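Long-range contact in 273aa long hypothetical dTDP-4-dehydrorhamnose reductase (PDB 2GGS), which binds NADPH and probably uses it to reduce dTDP-4-dehydrorhamnose: residues T173-S185 and I241-S253. Residues are numbered along the deposited sequence; the frame is centred on the assembly and turned at random.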
loop_
_atom_site.group_PDB
_atom_site.type_symbol
_atom_site.label_atom_id
_atom_site.label_comp_id
_atom_site.label_asym_id
_atom_site.label_seq_id
_atom_site.Cartn_x
_atom_site.Cartn_y
_atom_site.Cartn_z
ATOM N N THR A 173 -7.736 8.559 24.474
ATOM C CA THR A 173 -6.336 8.885 24.258
ATOM C C THR A 173 -5.771 8.116 23.065
ATOM O O THR A 173 -5.970 6.880 22.939
ATOM C CB THR A 173 -5.508 8.636 25.518
ATOM O OG1 THR A 173 -6.012 9.472 26.567
ATOM C CG2 THR A 173 -4.009 8.934 25.283
ATOM N N VAL A 174 -5.124 8.869 22.173
ATOM C CA VAL A 174 -4.343 8.315 21.079
ATOM C C VAL A 174 -2.901 8.166 21.519
ATOM O O VAL A 174 -2.277 9.121 21.990
ATOM C CB VAL A 174 -4.381 9.241 19.812
ATOM C CG1 VAL A 174 -3.287 8.839 18.832
ATOM C CG2 VAL A 174 -5.711 9.154 19.132
ATOM N N PHE A 175 -2.368 6.954 21.388
ATOM C CA PHE A 175 -0.956 6.709 21.630
ATOM C C PHE A 175 -0.169 6.722 20.322
ATOM O O PHE A 175 -0.307 5.834 19.486
ATOM C CB PHE A 175 -0.794 5.399 22.415
ATOM C CG PHE A 175 -1.443 5.457 23.762
ATOM C CD1 PHE A 175 -0.782 6.071 24.825
ATOM C CD2 PHE A 175 -2.735 5.003 23.944
ATOM C CE1 PHE A 175 -1.388 6.169 26.066
ATOM C CE2 PHE A 175 -3.357 5.100 25.186
ATOM C CZ PHE A 175 -2.682 5.692 26.245
ATOM N N ALA A 176 0.613 7.772 20.120
ATOM C CA ALA A 176 1.267 7.975 18.842
ATOM C C ALA A 176 2.696 7.516 18.918
ATOM O O ALA A 176 3.509 8.037 19.678
ATOM C CB ALA A 176 1.172 9.460 18.371
ATOM N N PHE A 177 3.002 6.505 18.105
ATOM C CA PHE A 177 4.352 6.014 17.978
ATOM C C PHE A 177 5.338 7.146 17.693
ATOM O O PHE A 177 5.123 7.950 16.784
ATOM C CB PHE A 177 4.405 4.960 16.857
ATOM C CG PHE A 177 5.777 4.396 16.598
ATOM C CD1 PHE A 177 6.482 3.725 17.607
ATOM C CD2 PHE A 177 6.356 4.487 15.324
ATOM C CE1 PHE A 177 7.754 3.179 17.370
ATOM C CE2 PHE A 177 7.640 3.949 15.066
ATOM C CZ PHE A 177 8.334 3.272 16.097
ATOM N N LYS A 178 6.415 7.192 18.473
ATOM C CA LYS A 178 7.536 8.086 18.181
ATOM C C LYS A 178 8.316 7.579 16.978
ATOM O O LYS A 178 9.177 6.705 17.113
ATOM C CB LYS A 178 8.468 8.236 19.395
ATOM C CG LYS A 178 9.584 9.292 19.229
ATOM C CD LYS A 178 10.438 9.364 20.507
ATOM C CE LYS A 178 11.753 10.067 20.325
ATOM N NZ LYS A 178 12.606 9.743 21.515
ATOM N N GLY A 179 8.015 8.155 15.815
ATOM C CA GLY A 179 8.708 7.814 14.579
ATOM C C GLY A 179 8.016 8.480 13.408
ATOM O O GLY A 179 6.935 9.067 13.576
ATOM N N TYR A 180 8.625 8.348 12.234
ATOM C CA TYR A 180 8.291 9.148 11.031
ATOM C C TYR A 180 7.779 8.128 10.035
ATOM O O TYR A 180 8.384 7.051 9.902
ATOM C CB TYR A 180 9.475 9.922 10.551
ATOM C CG TYR A 180 9.946 10.906 11.613
ATOM C CD1 TYR A 180 10.776 10.475 12.623
ATOM C CD2 TYR A 180 9.546 12.248 11.583
ATOM C CE1 TYR A 180 11.197 11.323 13.605
ATOM C CE2 TYR A 180 9.982 13.156 12.589
ATOM C CZ TYR A 180 10.815 12.665 13.584
ATOM O OH TYR A 180 11.295 13.498 14.585
ATOM N N TYR A 181 6.822 8.499 9.213
ATOM C CA TYR A 181 6.738 8.022 7.850
ATOM C C TYR A 181 6.207 8.985 6.798
ATOM O O TYR A 181 6.299 10.200 6.988
ATOM C CB TYR A 181 5.770 6.788 8.016
ATOM C CG TYR A 181 4.285 7.104 8.373
ATOM C CD1 TYR A 181 3.932 8.193 9.207
ATOM C CD2 TYR A 181 3.256 6.278 7.915
ATOM C CE1 TYR A 181 2.605 8.491 9.512
ATOM C CE2 TYR A 181 1.913 6.540 8.240
ATOM C CZ TYR A 181 1.586 7.650 9.034
ATOM O OH TYR A 181 0.257 7.922 9.301
ATOM N N SER A 182 5.654 8.465 5.689
ATOM C CA SER A 182 5.241 9.331 4.604
ATOM C C SER A 182 3.800 9.020 4.095
ATOM O O SER A 182 3.617 8.565 2.968
ATOM C CB SER A 182 6.262 9.260 3.441
ATOM O OG SER A 182 6.600 7.940 3.182
ATOM N N PRO A 183 2.793 9.326 4.922
ATOM C CA PRO A 183 1.432 8.866 4.625
ATOM C C PRO A 183 0.883 9.509 3.345
ATOM O O PRO A 183 1.066 10.714 3.118
ATOM C CB PRO A 183 0.631 9.326 5.851
ATOM C CG PRO A 183 1.441 10.515 6.405
ATOM C CD PRO A 183 2.862 10.073 6.200
ATOM N N ILE A 184 0.224 8.711 2.507
ATOM C CA ILE A 184 -0.437 9.185 1.310
ATOM C C ILE A 184 -1.872 8.690 1.343
ATOM O O ILE A 184 -2.126 7.545 1.772
ATOM C CB ILE A 184 0.337 8.682 0.032
ATOM C CG1 ILE A 184 -0.216 9.272 -1.286
ATOM C CG2 ILE A 184 0.437 7.076 0.025
ATOM C CD1 ILE A 184 0.682 8.963 -2.484
ATOM N N SER A 185 -2.822 9.519 0.929
ATOM C CA SER A 185 -4.216 9.047 0.828
ATOM C C SER A 185 -4.335 8.023 -0.269
ATOM O O SER A 185 -3.619 8.073 -1.282
ATOM C CB SER A 185 -5.214 10.161 0.560
ATOM O OG SER A 185 -4.926 10.791 -0.676
ATOM N N ILE A 241 2.622 -6.169 18.708
ATOM C CA ILE A 241 3.463 -7.367 18.686
ATOM C C ILE A 241 4.734 -7.095 17.864
ATOM O O ILE A 241 5.845 -7.345 18.324
ATOM C CB ILE A 241 2.701 -8.630 18.167
ATOM C CG1 ILE A 241 1.588 -9.046 19.138
ATOM C CG2 ILE A 241 3.651 -9.806 17.977
ATOM C CD1 ILE A 241 0.190 -8.769 18.648
ATOM N N ALA A 242 4.569 -6.570 16.657
ATOM C CA ALA A 242 5.721 -6.326 15.779
ATOM C C ALA A 242 6.448 -5.016 16.089
ATOM O O ALA A 242 5.840 -4.080 16.592
ATOM C CB ALA A 242 5.267 -6.354 14.318
ATOM N N LYS A 243 7.744 -4.959 15.791
ATOM C CA LYS A 243 8.513 -3.717 15.894
ATOM C C LYS A 243 8.232 -2.897 14.646
ATOM O O LYS A 243 8.159 -3.469 13.558
ATOM C CB LYS A 243 9.994 -4.014 15.991
ATOM C CG LYS A 243 10.453 -4.570 17.349
ATOM C CD LYS A 243 11.632 -5.575 17.226
ATOM C CE LYS A 243 11.187 -7.062 17.057
ATOM N NZ LYS A 243 10.212 -7.528 18.109
ATOM N N ARG A 244 8.011 -1.592 14.803
ATOM C CA ARG A 244 7.873 -0.679 13.638
ATOM C C ARG A 244 9.198 0.021 13.385
ATOM O O ARG A 244 9.905 0.331 14.340
ATOM C CB ARG A 244 6.774 0.362 13.897
ATOM C CG ARG A 244 5.355 -0.035 13.463
ATOM C CD ARG A 244 4.869 -1.327 14.112
ATOM N NE ARG A 244 3.438 -1.502 13.849
ATOM C CZ ARG A 244 2.692 -2.437 14.453
ATOM N NH1 ARG A 244 3.258 -3.271 15.327
ATOM N NH2 ARG A 244 1.400 -2.547 14.178
ATOM N N PRO A 245 9.535 0.289 12.103
ATOM C CA PRO A 245 10.747 1.074 11.795
ATOM C C PRO A 245 10.619 2.491 12.342
ATOM O O PRO A 245 9.555 3.086 12.275
ATOM C CB PRO A 245 10.811 1.064 10.249
ATOM C CG PRO A 245 9.398 0.761 9.808
ATOM C CD PRO A 245 8.817 -0.135 10.880
ATOM N N TYR A 246 11.696 3.005 12.928
ATOM C CA TYR A 246 11.675 4.367 13.505
ATOM C C TYR A 246 11.335 5.474 12.501
ATOM O O TYR A 246 10.428 6.260 12.740
ATOM C CB TYR A 246 13.004 4.689 14.177
ATOM C CG TYR A 246 13.027 6.087 14.749
ATOM C CD1 TYR A 246 12.212 6.424 15.832
ATOM C CD2 TYR A 246 13.820 7.072 14.183
ATOM C CE1 TYR A 246 12.210 7.723 16.354
ATOM C CE2 TYR A 246 13.827 8.377 14.697
ATOM C CZ TYR A 246 13.022 8.679 15.787
ATOM O OH TYR A 246 13.027 9.954 16.328
ATOM N N ASP A 247 12.055 5.519 11.394
ATOM C CA ASP A 247 11.808 6.481 10.332
ATOM C C ASP A 247 11.768 5.753 9.013
ATOM O O ASP A 247 12.816 5.501 8.395
ATOM C CB ASP A 247 12.884 7.579 10.294
ATOM C CG ASP A 247 12.565 8.654 9.294
ATOM O OD1 ASP A 247 11.684 8.431 8.430
ATOM O OD2 ASP A 247 13.165 9.755 9.359
ATOM N N SER A 248 10.563 5.418 8.573
ATOM C CA SER A 248 10.422 4.702 7.275
ATOM C C SER A 248 10.020 5.665 6.149
ATOM O O SER A 248 9.607 5.266 5.059
ATOM C CB SER A 248 9.429 3.539 7.440
ATOM O OG SER A 248 8.145 4.024 7.738
ATOM N N SER A 249 10.197 6.976 6.378
ATOM C CA SER A 249 9.809 7.914 5.348
ATOM C C SER A 249 10.527 7.566 4.046
ATOM O O SER A 249 11.670 7.057 4.070
ATOM C CB SER A 249 10.128 9.360 5.768
ATOM O OG SER A 249 11.487 9.483 6.081
ATOM N N LEU A 250 9.843 7.833 2.925
ATOM C CA LEU A 250 10.406 7.600 1.582
ATOM C C LEU A 250 10.776 8.883 0.875
ATOM O O LEU A 250 10.108 9.898 1.030
ATOM C CB LEU A 250 9.415 6.843 0.684
ATOM C CG LEU A 250 8.946 5.512 1.266
ATOM C CD1 LEU A 250 8.039 4.906 0.139
ATOM C CD2 LEU A 250 10.158 4.637 1.600
ATOM N N ASP A 251 11.844 8.802 0.094
ATOM C CA ASP A 251 12.226 9.874 -0.811
ATOM C C ASP A 251 11.570 9.601 -2.152
ATOM O O ASP A 251 11.909 8.622 -2.817
ATOM C CB ASP A 251 13.760 9.965 -0.898
ATOM C CG ASP A 251 14.222 11.055 -1.863
ATOM O OD1 ASP A 251 13.404 11.632 -2.595
ATOM O OD2 ASP A 251 15.436 11.308 -1.913
ATOM N N SER A 252 10.561 10.400 -2.487
ATOM C CA SER A 252 9.795 10.225 -3.737
ATOM C C SER A 252 10.244 11.240 -4.795
ATOM O O SER A 252 9.472 11.568 -5.691
ATOM C CB SER A 252 8.268 10.328 -3.517
ATOM O OG SER A 252 7.759 9.288 -2.660
ATOM N N SER A 253 11.492 11.718 -4.695
ATOM C CA SER A 253 11.953 12.771 -5.642
ATOM C C SER A 253 11.824 12.358 -7.094
ATOM O O SER A 253 11.422 13.177 -7.931
ATOM C CB SER A 253 13.385 13.230 -5.331
ATOM O OG SER A 253 13.472 13.756 -4.010
HETATM O O HOH W 1 7.637 4.053 10.378
#
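Tyr-180 and Asp-247 form a single beta bridge, and both polar backbone atoms of Tyr-180 are used in it. Its N donates to Tyr-246 O (2.8 Å), with an N-H...O angle of 155°. Its O accepts from Ser-248 N (3.0 Å) and also lies within hydrogen-bonding distance of a water that bridges it to Pro-245 O and Ser-248 OG; Ser-248 OG is hydrogen-bonded to Asp-108 OD2 as well. Farther along, Leu-250 N reaches Ser-182 OG at 3.3 Å, a longer bond.

Asp-247, whose CG stands anti to the backbone N (chi1 -174°), turns OD1 forward to Ser-249: the backbone N closes an Asx turn at 2.9 Å and OG adds a second bond at 2.6 Å, while OD2 salt-bridges Arg-211. Without the carboxylate, as with an alanine here, Arg-211 would probably lose its charged partner and the turn at Ser-249 its acceptor. Beside the bridge, the Tyr-180 ring directs its edge at the face of Tyr-246 in an offset edge-to-face pair, planes at 79°. Arg-244 CB sits over the Phe-177 face, 4.3 Å from the centroid, while NH1 makes a salt bridge to Asp-71 and a hydrogen bond to Ala-242 O.

Strand 174-177 runs parallel to 231-234, and 180-181 antiparallel to 212-213; the loop 241-253 crosses from helix 70-75, which Arg-244 touches, toward helix 253-258. Tyr-181 packs on helices 160-169 and 214-224, its side chain about 6 Å from the bound NADPH.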